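Local coordinates for protein TRAS1 ORF2p (Bombyx mori, PDB 1WDU) that forms the N-terminal endonuclease domain of a telomere-specific non-LTR retrotransposon protein and, as in related elements, probably nicks the target DNA for insertion, at residues L23-R29 with I48-P54; F71-Q76 with T102-V108; V81-I85 with L119-E125; P192-T196 with D233-M237. The protein carries 1 engineered substitution. All blocks are in the same frame, centred on the assembly; numbering follows the deposited sequence.

Contact 1. Residues L23-R29 with I48-P54; sequences LQANLQR and IALIQEP
A beta-alpha-beta crossover joins these segments: strands 20-26 and 48-52, connected by helix 31-44, lie parallel in the six-stranded sheet of a DNase I-like fold. Their short axes come within 4.5 Å at 17°. L23 pairs with A49, Q24 with L50, A25 with I51 and N26 with Q52, through backbone hydrogen bonds L23 N to I48 O (2.7 Å), L50 N to L23 O (2.6 Å), A25 N to L50 O (3.0 Å), Q52 N to A25 O (3.1 Å) and L27 N to Q52 O (3.0 Å). Q28, R29 and E53 have positive phi, and R29 N reaches E53 O at 2.6 Å. N26 (t) closes an Asx turn (OD1 to Q28 N, 2.9 Å). L27 CD2 packs on I51 CG2 (3.3 Å); I51 shares a face with L23, A49 and A25. On the face of Q24, N26, L50 and Q52, a water links Q24 NE2 (2.5 Å) to Q52 OE1 (3.2 Å); Q24 OE1 bonds T210 OG1 and Q52 NE2 bonds S121. E53 probably corresponds to the metal-binding glutamate of DNase I-like nucleases. Its OE2 lies 3.1 Å from NH1 of poorly ordered R29, a salt bridge of charge alone, well out of the guanidinium plane.

Contact 2. Residues F71-Q76 with T102-V108; sequences FQSTAQ and TNNIVVV
At one end of the interface between the two packed sheets, the last residues of strand 69-72 and the loop after it meet the start of strand 105-111. No long register forms; CA atoms come nearest at S73 and V106 (4.8 Å) and at T74 and N103 (4.3 Å). F71 (chi1 m), V106 and V108 point inward: F71 CG lies 3.8 Å from V108 CG2, and F71 CB 4.3 Å from V106 CG2. After Q72 the chain stays extended, so T74 N donates to T102 O at 2.7 Å, with S73 CB pressed 2.9 Å from that oxygen. The receiving loop is an ST turn and ST motif: T102 (chi1 p) takes N104 N at 3.0 Å and I105 N at 3.1 Å on OG1, which also meets Q136 of helix 131-142, while T102 N bonds I105 O at 2.8 Å. The turn brings the end of N103 up to residues 74-76. Q76 (m, m) curls back, its NE2 donating to N103 OD1 at 2.7 Å and weakly to T74 O at 2.9 Å. A water lies within hydrogen-bonding distance of S73 OG (2.8 Å), T74 O (2.5 Å) and N103 O (2.6 Å); S73 OG also bonds A83 O.

Contact 3. Residues V81-I85 with L119-E125; sequences VKAAI and LVSYYFE. With PO4 (phosphate ion), chain C.
K82, I85 and S121 lose the most surface where strand 83-87 of one sheet faces strand 116-123 of the other, the central packing of the alpha/beta sandwich. Strands 83-85 and 119-123 run nearly antiparallel, at 157°, with axes 5.9 Å apart at closest; A83 and Y122 have the nearest CA atoms, 5.6 Å apart. K82, just ahead of the strand, is extended (m, t, t, t) along the 119-125 segment. Its CB lies 3.9 Å from Y123 CD1, and its NZ makes a salt bridge to E125 OE2 at 2.5 Å, the end of E125 folding back; OE2 also accepts from N104 ND2. I85 (m, t) points into the interface: CG1 packs on S121 CB at 3.6 Å and CD1 on L119 CB at 4.3 Å. Between K82 and I85, the small A83 sets its CB 3.6 Å from S121 O, consistent with the close approach. S121 (t) OG lies 3.3 Å from A84 O, but its hydrogen bonds are with I51 O and Q52 NE2 in the opposing sheet. Y123 (t) probably lines the active-site pocket, its OH donating at 2.7 Å to O3 of a phosphate probably from the crystallisation liquor. Y122 and V120 point away from strand 83-87 onto I105 and F151. Strands 105-111 and 149-154 flank 116-123 in its own sheet, while 48-52 and 69-72 flank 83-87.

Contact 4. Residues P192-T196 with D233-M237; sequences PTFDT and DHNGM. With PO4 (phosphate ion), chain C.
The two segments run in opposite directions, joined at a single bridge in which F194 and H234 form a non-hydrogen-bonded pair, CA atoms about 4.3 Å apart. N235 N donates to T193 O at 2.7 Å and D195 N to D233 O at 2.7 Å. D233 has positive phi (64°), and T193 with F194 makes a classic beta bulge opposite S205 of strand 204-212. N235 (m) adds a side-chain bond, ND2 to P192 O at 2.5 Å. T193 CG2 touches M237 SD at 4.0 Å. F194 (t) presents its edge to the face of the H234 ring, a T-shaped stack with centroids 4.7 Å apart and planes at 73°; F194 CE2 also lies 3.4 Å from D233 CB. H234 ND1 bonds weakly to D208, and weakly to T193 O at 3.4 Å, while NE2 donates to phosphate O2 at 2.8 Å. A histidine weakly bonded to an aspartate and donating to phosphate, probably from the crystallisation liquor, is consistent with the catalytic histidine of DNase I-like nucleases.

How the contacts relate
Contacts 1, 2 and 3 cluster in the body of the sandwich. Contact 1 lies within the six-stranded sheet, whereas contacts 2 and 3 pack that sheet against the second one. Contact 3 is about 8 Å from contact 1 and 6 Å from contact 2, centre to centre, and touches both; strands 48-52, 83-87 and 69-72 succeed one another across the sheet. Along the chain, contact 1 closes first, contacts 2 and 3 interleave, and contact 4 follows. Contact 4, about 22 Å from contact 2, touches contact 1 through Q24, N26 and Q28. Contacts 3 and 4 do not touch, yet share one phosphate, near E53 of contact 1: strand ends and loops from both sheets line one probable active-site pocket.

Contact 1. Residues L23-R29 with I48-P54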
# COMPACT_ATOMS: atom_id res chain seq x y z
N LEU A 23 -2.42 7.81 -0.59
CA LEU A 23 -3.02 7.39 0.68
C LEU A 23 -2.89 5.87 0.84
O LEU A 23 -3.08 5.13 -0.12
CB LEU A 23 -4.51 7.77 0.73
CG LEU A 23 -4.91 9.24 0.50
CD1 LEU A 23 -6.43 9.35 0.59
CD2 LEU A 23 -4.24 10.15 1.53
N GLN A 24 -2.56 5.40 2.03
CA GLN A 24 -2.45 3.96 2.27
C GLN A 24 -3.36 3.64 3.45
O GLN A 24 -3.19 4.20 4.53
CB GLN A 24 -1.01 3.54 2.61
CG GLN A 24 -0.83 2.02 2.74
CD GLN A 24 0.59 1.62 3.08
OE1 GLN A 24 1.53 2.01 2.39
NE2 GLN A 24 0.77 0.83 4.15
N ALA A 25 -4.33 2.74 3.27
CA ALA A 25 -5.24 2.42 4.36
C ALA A 25 -5.95 1.08 4.25
O ALA A 25 -6.36 0.66 3.16
CB ALA A 25 -6.28 3.53 4.50
N ASN A 26 -6.08 0.43 5.40
CA ASN A 26 -6.78 -0.83 5.51
C ASN A 26 -8.15 -0.46 6.07
O ASN A 26 -8.28 -0.12 7.24
CB ASN A 26 -6.07 -1.77 6.49
CG ASN A 26 -6.83 -3.08 6.69
OD1 ASN A 26 -8.03 -3.15 6.43
ND2 ASN A 26 -6.13 -4.11 7.16
N LEU A 27 -9.15 -0.51 5.20
CA LEU A 27 -10.52 -0.15 5.53
C LEU A 27 -11.30 -1.17 6.34
O LEU A 27 -12.35 -0.85 6.91
CB LEU A 27 -11.27 0.13 4.23
CG LEU A 27 -11.06 1.50 3.58
CD1 LEU A 27 -9.77 2.14 4.05
CD2 LEU A 27 -11.09 1.33 2.06
N GLN A 28 -10.79 -2.40 6.39
CA GLN A 28 -11.44 -3.49 7.12
C GLN A 28 -12.87 -3.81 6.70
O GLN A 28 -13.68 -4.25 7.51
CB GLN A 28 -11.40 -3.20 8.63
CG GLN A 28 -10.02 -3.43 9.24
CD GLN A 28 -10.03 -3.47 10.76
OE1 GLN A 28 -9.08 -3.94 11.38
NE2 GLN A 28 -11.11 -2.98 11.36
N ARG A 29 -13.18 -3.58 5.43
CA ARG A 29 -14.51 -3.86 4.89
C ARG A 29 -15.61 -2.96 5.46
O ARG A 29 -16.79 -3.28 5.32
CB ARG A 29 -14.90 -5.32 5.13
CG ARG A 29 -13.90 -6.35 4.62
CD ARG A 29 -14.54 -7.73 4.57
NE ARG A 29 -13.57 -8.80 4.36
CZ ARG A 29 -12.67 -9.17 5.27
NH1 ARG A 29 -12.62 -8.57 6.45
NH2 ARG A 29 -11.83 -10.16 5.00
N ILE A 48 -3.60 9.04 -5.56
CA ILE A 48 -3.64 7.59 -5.39
C ILE A 48 -4.00 7.11 -3.98
O ILE A 48 -3.74 7.78 -2.97
CB ILE A 48 -2.26 6.96 -5.72
CG1 ILE A 48 -1.81 7.35 -7.13
CG2 ILE A 48 -2.31 5.44 -5.55
CD1 ILE A 48 -2.54 6.64 -8.23
N ALA A 49 -4.60 5.93 -3.92
CA ALA A 49 -4.93 5.31 -2.65
C ALA A 49 -4.55 3.83 -2.77
O ALA A 49 -4.98 3.15 -3.71
CB ALA A 49 -6.41 5.46 -2.33
N LEU A 50 -3.71 3.35 -1.85
CA LEU A 50 -3.30 1.95 -1.81
C LEU A 50 -4.16 1.36 -0.69
O LEU A 50 -3.90 1.57 0.50
CB LEU A 50 -1.81 1.83 -1.49
CG LEU A 50 -0.87 2.58 -2.45
CD1 LEU A 50 0.56 2.43 -1.97
CD2 LEU A 50 -1.01 2.07 -3.86
N ILE A 51 -5.20 0.63 -1.09
CA ILE A 51 -6.18 0.06 -0.18
C ILE A 51 -6.07 -1.43 0.12
O ILE A 51 -5.59 -2.21 -0.70
CB ILE A 51 -7.60 0.28 -0.73
CG1 ILE A 51 -7.79 1.74 -1.13
CG2 ILE A 51 -8.64 -0.12 0.30
CD1 ILE A 51 -9.00 1.96 -2.04
N GLN A 52 -6.54 -1.80 1.30
CA GLN A 52 -6.61 -3.19 1.73
C GLN A 52 -7.97 -3.37 2.37
O GLN A 52 -8.46 -2.47 3.05
CB GLN A 52 -5.53 -3.54 2.76
CG GLN A 52 -4.11 -3.35 2.28
CD GLN A 52 -3.70 -1.91 2.35
OE1 GLN A 52 -3.87 -1.27 3.39
NE2 GLN A 52 -3.15 -1.38 1.26
N GLU A 53 -8.58 -4.53 2.13
CA GLU A 53 -9.88 -4.84 2.71
C GLU A 53 -10.98 -3.83 2.40
O GLU A 53 -11.63 -3.31 3.30
CB GLU A 53 -9.74 -4.95 4.23
CG GLU A 53 -8.74 -5.99 4.70
CD GLU A 53 -9.38 -7.35 4.89
OE1 GLU A 53 -9.62 -8.05 3.89
OE2 GLU A 53 -9.64 -7.70 6.06
N PRO A 54 -11.19 -3.53 1.11
CA PRO A 54 -12.25 -2.56 0.78
C PRO A 54 -13.61 -3.24 0.96
O PRO A 54 -13.71 -4.46 0.94
CB PRO A 54 -11.96 -2.23 -0.67
CG PRO A 54 -11.48 -3.53 -1.20
CD PRO A 54 -10.53 -4.01 -0.11
O HOH W 1 -1.34 -0.15 5.02

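Contact 2. Residues F71-Q76 with T102-V108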
# COMPACT_ATOMS: atom_id res chain seq x y z
N PHE A 71 -8.79 -0.53 -9.25
CA PHE A 71 -8.21 -1.78 -9.73
C PHE A 71 -8.11 -2.70 -8.54
O PHE A 71 -7.47 -2.37 -7.54
CB PHE A 71 -6.84 -1.49 -10.34
CG PHE A 71 -6.89 -0.46 -11.41
CD1 PHE A 71 -6.93 0.90 -11.08
CD2 PHE A 71 -7.03 -0.82 -12.75
CE1 PHE A 71 -7.12 1.87 -12.06
CE2 PHE A 71 -7.22 0.15 -13.74
CZ PHE A 71 -7.27 1.49 -13.40
N GLN A 72 -8.75 -3.85 -8.66
CA GLN A 72 -8.80 -4.80 -7.57
C GLN A 72 -8.03 -6.08 -7.78
O GLN A 72 -7.69 -6.47 -8.90
CB GLN A 72 -10.26 -5.16 -7.30
CG GLN A 72 -11.16 -3.96 -7.17
CD GLN A 72 -12.60 -4.34 -6.88
OE1 GLN A 72 -13.17 -5.19 -7.56
NE2 GLN A 72 -13.19 -3.71 -5.88
N SER A 73 -7.74 -6.74 -6.66
CA SER A 73 -7.05 -8.00 -6.65
C SER A 73 -8.14 -9.04 -6.94
O SER A 73 -9.33 -8.74 -6.85
CB SER A 73 -6.43 -8.25 -5.28
OG SER A 73 -7.42 -8.20 -4.26
N THR A 74 -7.73 -10.25 -7.28
CA THR A 74 -8.67 -11.32 -7.59
C THR A 74 -9.75 -11.47 -6.53
O THR A 74 -9.45 -11.67 -5.35
CB THR A 74 -7.94 -12.66 -7.72
OG1 THR A 74 -6.81 -12.50 -8.57
CG2 THR A 74 -8.87 -13.72 -8.31
N ALA A 75 -11.01 -11.38 -6.95
CA ALA A 75 -12.14 -11.50 -6.04
C ALA A 75 -12.38 -12.94 -5.61
O ALA A 75 -12.10 -13.88 -6.36
CB ALA A 75 -13.40 -10.93 -6.69
N GLN A 76 -12.91 -13.10 -4.40
CA GLN A 76 -13.21 -14.42 -3.85
C GLN A 76 -14.67 -14.76 -4.16
O GLN A 76 -15.44 -13.90 -4.60
CB GLN A 76 -13.01 -14.41 -2.33
CG GLN A 76 -11.73 -13.73 -1.87
CD GLN A 76 -10.48 -14.37 -2.43
OE1 GLN A 76 -10.17 -15.52 -2.12
NE2 GLN A 76 -9.76 -13.63 -3.27
N THR A 102 -3.03 -10.86 -7.89
CA THR A 102 -3.54 -12.09 -7.29
C THR A 102 -4.67 -11.77 -6.32
O THR A 102 -5.26 -10.68 -6.36
CB THR A 102 -2.44 -12.81 -6.49
OG1 THR A 102 -2.12 -12.04 -5.33
CG2 THR A 102 -1.19 -13.00 -7.35
N ASN A 103 -4.96 -12.71 -5.44
CA ASN A 103 -6.01 -12.54 -4.44
C ASN A 103 -5.50 -11.71 -3.27
O ASN A 103 -6.29 -11.29 -2.42
CB ASN A 103 -6.48 -13.91 -3.92
CG ASN A 103 -7.11 -14.77 -5.01
OD1 ASN A 103 -8.27 -15.17 -4.90
ND2 ASN A 103 -6.35 -15.06 -6.07
N ASN A 104 -4.19 -11.47 -3.22
CA ASN A 104 -3.60 -10.69 -2.13
C ASN A 104 -2.89 -9.42 -2.57
O ASN A 104 -2.65 -8.53 -1.75
CB ASN A 104 -2.61 -11.56 -1.33
CG ASN A 104 -3.29 -12.69 -0.60
OD1 ASN A 104 -3.44 -13.80 -1.14
ND2 ASN A 104 -3.72 -12.43 0.63
N ILE A 105 -2.53 -9.34 -3.85
CA ILE A 105 -1.86 -8.14 -4.33
C ILE A 105 -2.42 -7.68 -5.67
O ILE A 105 -2.91 -8.49 -6.47
CB ILE A 105 -0.32 -8.32 -4.51
CG1 ILE A 105 -0.02 -9.09 -5.79
CG2 ILE A 105 0.30 -9.01 -3.29
CD1 ILE A 105 1.45 -9.06 -6.17
N VAL A 106 -2.37 -6.37 -5.87
CA VAL A 106 -2.83 -5.78 -7.11
C VAL A 106 -1.69 -4.84 -7.53
O VAL A 106 -1.17 -4.05 -6.73
CB VAL A 106 -4.19 -5.03 -6.95
CG1 VAL A 106 -4.05 -3.84 -6.02
CG2 VAL A 106 -4.72 -4.61 -8.33
N VAL A 107 -1.26 -4.99 -8.77
CA VAL A 107 -0.16 -4.22 -9.30
C VAL A 107 -0.65 -3.33 -10.44
O VAL A 107 -1.32 -3.79 -11.37
CB VAL A 107 0.96 -5.15 -9.83
CG1 VAL A 107 2.18 -4.34 -10.26
CG2 VAL A 107 1.34 -6.18 -8.75
N VAL A 108 -0.29 -2.05 -10.35
CA VAL A 108 -0.70 -1.09 -11.36
C VAL A 108 0.38 -0.06 -11.63
O VAL A 108 0.97 0.47 -10.69
CB VAL A 108 -1.99 -0.37 -10.91
CG1 VAL A 108 -2.01 1.05 -11.42
CG2 VAL A 108 -3.20 -1.13 -11.41
O HOH W 2 -8.56 -10.51 -3.29

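Contact 3. Residues V81-I85 with L119-E125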
# COMPACT_ATOMS: atom_id res chain seq x y z
N VAL A 81 -12.61 -8.76 -1.80
CA VAL A 81 -11.41 -8.22 -2.41
C VAL A 81 -10.52 -7.78 -1.25
O VAL A 81 -10.93 -6.98 -0.41
CB VAL A 81 -11.75 -7.01 -3.31
CG1 VAL A 81 -10.48 -6.43 -3.90
CG2 VAL A 81 -12.72 -7.44 -4.41
N LYS A 82 -9.32 -8.32 -1.20
CA LYS A 82 -8.41 -8.00 -0.11
C LYS A 82 -7.54 -6.78 -0.36
O LYS A 82 -7.09 -6.13 0.58
CB LYS A 82 -7.54 -9.22 0.20
CG LYS A 82 -8.39 -10.47 0.43
CD LYS A 82 -7.56 -11.68 0.76
CE LYS A 82 -8.45 -12.92 0.85
NZ LYS A 82 -7.62 -14.14 1.06
N ALA A 83 -7.31 -6.45 -1.63
CA ALA A 83 -6.48 -5.30 -1.97
C ALA A 83 -6.95 -4.59 -3.24
O ALA A 83 -7.52 -5.20 -4.15
CB ALA A 83 -5.04 -5.73 -2.12
N ALA A 84 -6.72 -3.29 -3.29
CA ALA A 84 -7.12 -2.51 -4.45
C ALA A 84 -6.33 -1.22 -4.53
O ALA A 84 -5.74 -0.76 -3.55
CB ALA A 84 -8.60 -2.22 -4.39
N ILE A 85 -6.33 -0.64 -5.72
CA ILE A 85 -5.66 0.62 -5.93
C ILE A 85 -6.64 1.59 -6.57
O ILE A 85 -7.19 1.33 -7.65
CB ILE A 85 -4.41 0.42 -6.82
CG1 ILE A 85 -3.38 -0.44 -6.08
CG2 ILE A 85 -3.83 1.77 -7.20
CD1 ILE A 85 -2.12 -0.76 -6.87
N LEU A 119 3.06 0.47 -9.07
CA LEU A 119 2.51 0.55 -7.72
C LEU A 119 1.90 -0.77 -7.29
O LEU A 119 1.33 -1.49 -8.10
CB LEU A 119 1.42 1.61 -7.63
CG LEU A 119 1.76 3.07 -7.84
CD1 LEU A 119 0.47 3.86 -8.02
CD2 LEU A 119 2.58 3.59 -6.66
N VAL A 120 2.00 -1.08 -6.01
CA VAL A 120 1.37 -2.31 -5.57
C VAL A 120 0.74 -2.16 -4.20
O VAL A 120 1.31 -1.55 -3.30
CB VAL A 120 2.38 -3.50 -5.61
CG1 VAL A 120 3.77 -3.00 -5.44
CG2 VAL A 120 2.02 -4.55 -4.55
N SER A 121 -0.48 -2.67 -4.08
CA SER A 121 -1.21 -2.65 -2.83
C SER A 121 -1.33 -4.12 -2.45
O SER A 121 -1.73 -4.94 -3.27
CB SER A 121 -2.60 -2.02 -2.99
OG SER A 121 -3.28 -1.98 -1.75
N TYR A 122 -0.98 -4.44 -1.21
CA TYR A 122 -1.00 -5.82 -0.76
C TYR A 122 -1.63 -5.99 0.63
O TYR A 122 -1.73 -5.05 1.41
CB TYR A 122 0.42 -6.37 -0.71
CG TYR A 122 1.28 -5.73 0.36
CD1 TYR A 122 2.12 -4.65 0.07
CD2 TYR A 122 1.26 -6.21 1.68
CE1 TYR A 122 2.92 -4.07 1.06
CE2 TYR A 122 2.05 -5.63 2.67
CZ TYR A 122 2.88 -4.57 2.36
OH TYR A 122 3.65 -4.02 3.36
N TYR A 123 -2.02 -7.23 0.90
CA TYR A 123 -2.61 -7.62 2.17
C TYR A 123 -2.27 -9.10 2.45
O TYR A 123 -2.61 -9.98 1.67
CB TYR A 123 -4.12 -7.41 2.16
CG TYR A 123 -4.79 -7.90 3.42
CD1 TYR A 123 -5.39 -9.16 3.47
CD2 TYR A 123 -4.76 -7.14 4.59
CE1 TYR A 123 -5.94 -9.64 4.64
CE2 TYR A 123 -5.31 -7.61 5.76
CZ TYR A 123 -5.90 -8.87 5.79
OH TYR A 123 -6.44 -9.34 6.96
N PHE A 124 -1.60 -9.34 3.57
CA PHE A 124 -1.21 -10.69 3.97
C PHE A 124 -2.04 -11.10 5.20
O PHE A 124 -1.97 -10.44 6.24
CB PHE A 124 0.29 -10.70 4.33
CG PHE A 124 1.20 -10.20 3.22
CD1 PHE A 124 2.47 -9.72 3.52
CD2 PHE A 124 0.79 -10.21 1.88
CE1 PHE A 124 3.32 -9.25 2.52
CE2 PHE A 124 1.62 -9.75 0.86
CZ PHE A 124 2.90 -9.27 1.19
N GLU A 125 -2.81 -12.18 5.07
CA GLU A 125 -3.62 -12.66 6.19
C GLU A 125 -2.70 -12.87 7.38
O GLU A 125 -1.56 -13.30 7.21
CB GLU A 125 -4.28 -14.00 5.88
CG GLU A 125 -4.49 -14.28 4.41
CD GLU A 125 -5.63 -13.50 3.85
OE1 GLU A 125 -6.43 -12.97 4.65
OE2 GLU A 125 -5.73 -13.43 2.60
P PO4 C . -6.85 -7.22 9.58
O1 PO4 C . -7.43 -8.52 10.24
O2 PO4 C . -6.80 -6.03 10.51
O3 PO4 C . -5.54 -7.54 8.83
O4 PO4 C . -7.86 -6.88 8.47

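Contact 4. Residues P192-T196 with D233-M237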
# COMPACT_ATOMS: atom_id res chain seq x y z
N PRO A 192 1.01 4.12 16.12
CA PRO A 192 0.35 2.86 15.77
C PRO A 192 -0.49 2.95 14.49
O PRO A 192 -1.28 3.88 14.33
CB PRO A 192 -0.50 2.55 17.00
CG PRO A 192 -0.84 3.92 17.52
CD PRO A 192 0.48 4.65 17.39
N THR A 193 -0.30 2.00 13.59
CA THR A 193 -1.05 1.98 12.35
C THR A 193 -2.29 1.15 12.62
O THR A 193 -3.19 1.04 11.78
CB THR A 193 -0.24 1.34 11.19
OG1 THR A 193 0.02 -0.04 11.49
CG2 THR A 193 1.08 2.08 11.01
N PHE A 194 -2.33 0.55 13.81
CA PHE A 194 -3.45 -0.26 14.26
C PHE A 194 -3.66 -0.06 15.75
O PHE A 194 -2.75 -0.33 16.56
CB PHE A 194 -3.23 -1.74 13.95
CG PHE A 194 -4.38 -2.62 14.38
CD1 PHE A 194 -4.52 -3.00 15.71
CD2 PHE A 194 -5.35 -3.02 13.47
CE1 PHE A 194 -5.60 -3.78 16.12
CE2 PHE A 194 -6.44 -3.80 13.86
CZ PHE A 194 -6.57 -4.18 15.19
N ASP A 195 -4.85 0.40 16.12
CA ASP A 195 -5.20 0.65 17.51
C ASP A 195 -6.58 0.06 17.84
O ASP A 195 -7.52 0.19 17.05
CB ASP A 195 -5.20 2.15 17.77
CG ASP A 195 -5.70 2.50 19.16
OD1 ASP A 195 -5.07 2.08 20.15
OD2 ASP A 195 -6.73 3.20 19.26
N THR A 196 -6.68 -0.58 18.99
CA THR A 196 -7.93 -1.19 19.44
C THR A 196 -8.05 -1.07 20.96
O THR A 196 -7.06 -0.82 21.65
CB THR A 196 -8.01 -2.69 19.05
OG1 THR A 196 -7.84 -2.83 17.64
CG2 THR A 196 -9.36 -3.27 19.46
N ASP A 233 -9.95 0.56 13.27
CA ASP A 233 -8.83 -0.04 14.00
C ASP A 233 -7.48 0.23 13.34
O ASP A 233 -6.44 0.13 13.98
CB ASP A 233 -9.03 -1.55 14.16
CG ASP A 233 -10.12 -1.90 15.15
OD1 ASP A 233 -10.33 -3.11 15.38
OD2 ASP A 233 -10.76 -0.97 15.69
N HIS A 234 -7.51 0.55 12.05
CA HIS A 234 -6.30 0.83 11.30
C HIS A 234 -6.21 2.32 11.01
O HIS A 234 -7.21 2.95 10.69
CB HIS A 234 -6.29 0.05 9.98
CG HIS A 234 -5.80 -1.36 10.11
ND1 HIS A 234 -4.48 -1.68 10.29
CD2 HIS A 234 -6.47 -2.54 10.09
CE1 HIS A 234 -4.34 -2.99 10.37
NE2 HIS A 234 -5.54 -3.54 10.25
N ASN A 235 -5.01 2.87 11.12
CA ASN A 235 -4.79 4.28 10.84
C ASN A 235 -4.25 4.46 9.43
O ASN A 235 -3.33 3.76 9.00
CB ASN A 235 -3.82 4.89 11.84
CG ASN A 235 -4.40 4.96 13.23
OD1 ASN A 235 -5.62 5.00 13.41
ND2 ASN A 235 -3.53 4.99 14.24
N GLY A 236 -4.83 5.41 8.70
CA GLY A 236 -4.37 5.68 7.35
C GLY A 236 -2.98 6.29 7.36
O GLY A 236 -2.51 6.80 8.38
N MET A 237 -2.32 6.22 6.21
CA MET A 237 -0.98 6.77 6.04
C MET A 237 -0.96 7.61 4.78
O MET A 237 -1.84 7.49 3.92
CB MET A 237 0.05 5.65 5.97
CG MET A 237 0.30 5.01 7.31
SD MET A 237 0.81 3.29 7.22
CE MET A 237 -0.80 2.49 6.98
P PO4 C . -6.85 -7.22 9.58
O1 PO4 C . -7.43 -8.52 10.24
O2 PO4 C . -6.80 -6.03 10.51
O3 PO4 C . -5.54 -7.54 8.83
O4 PO4 C . -7.86 -6.88 8.47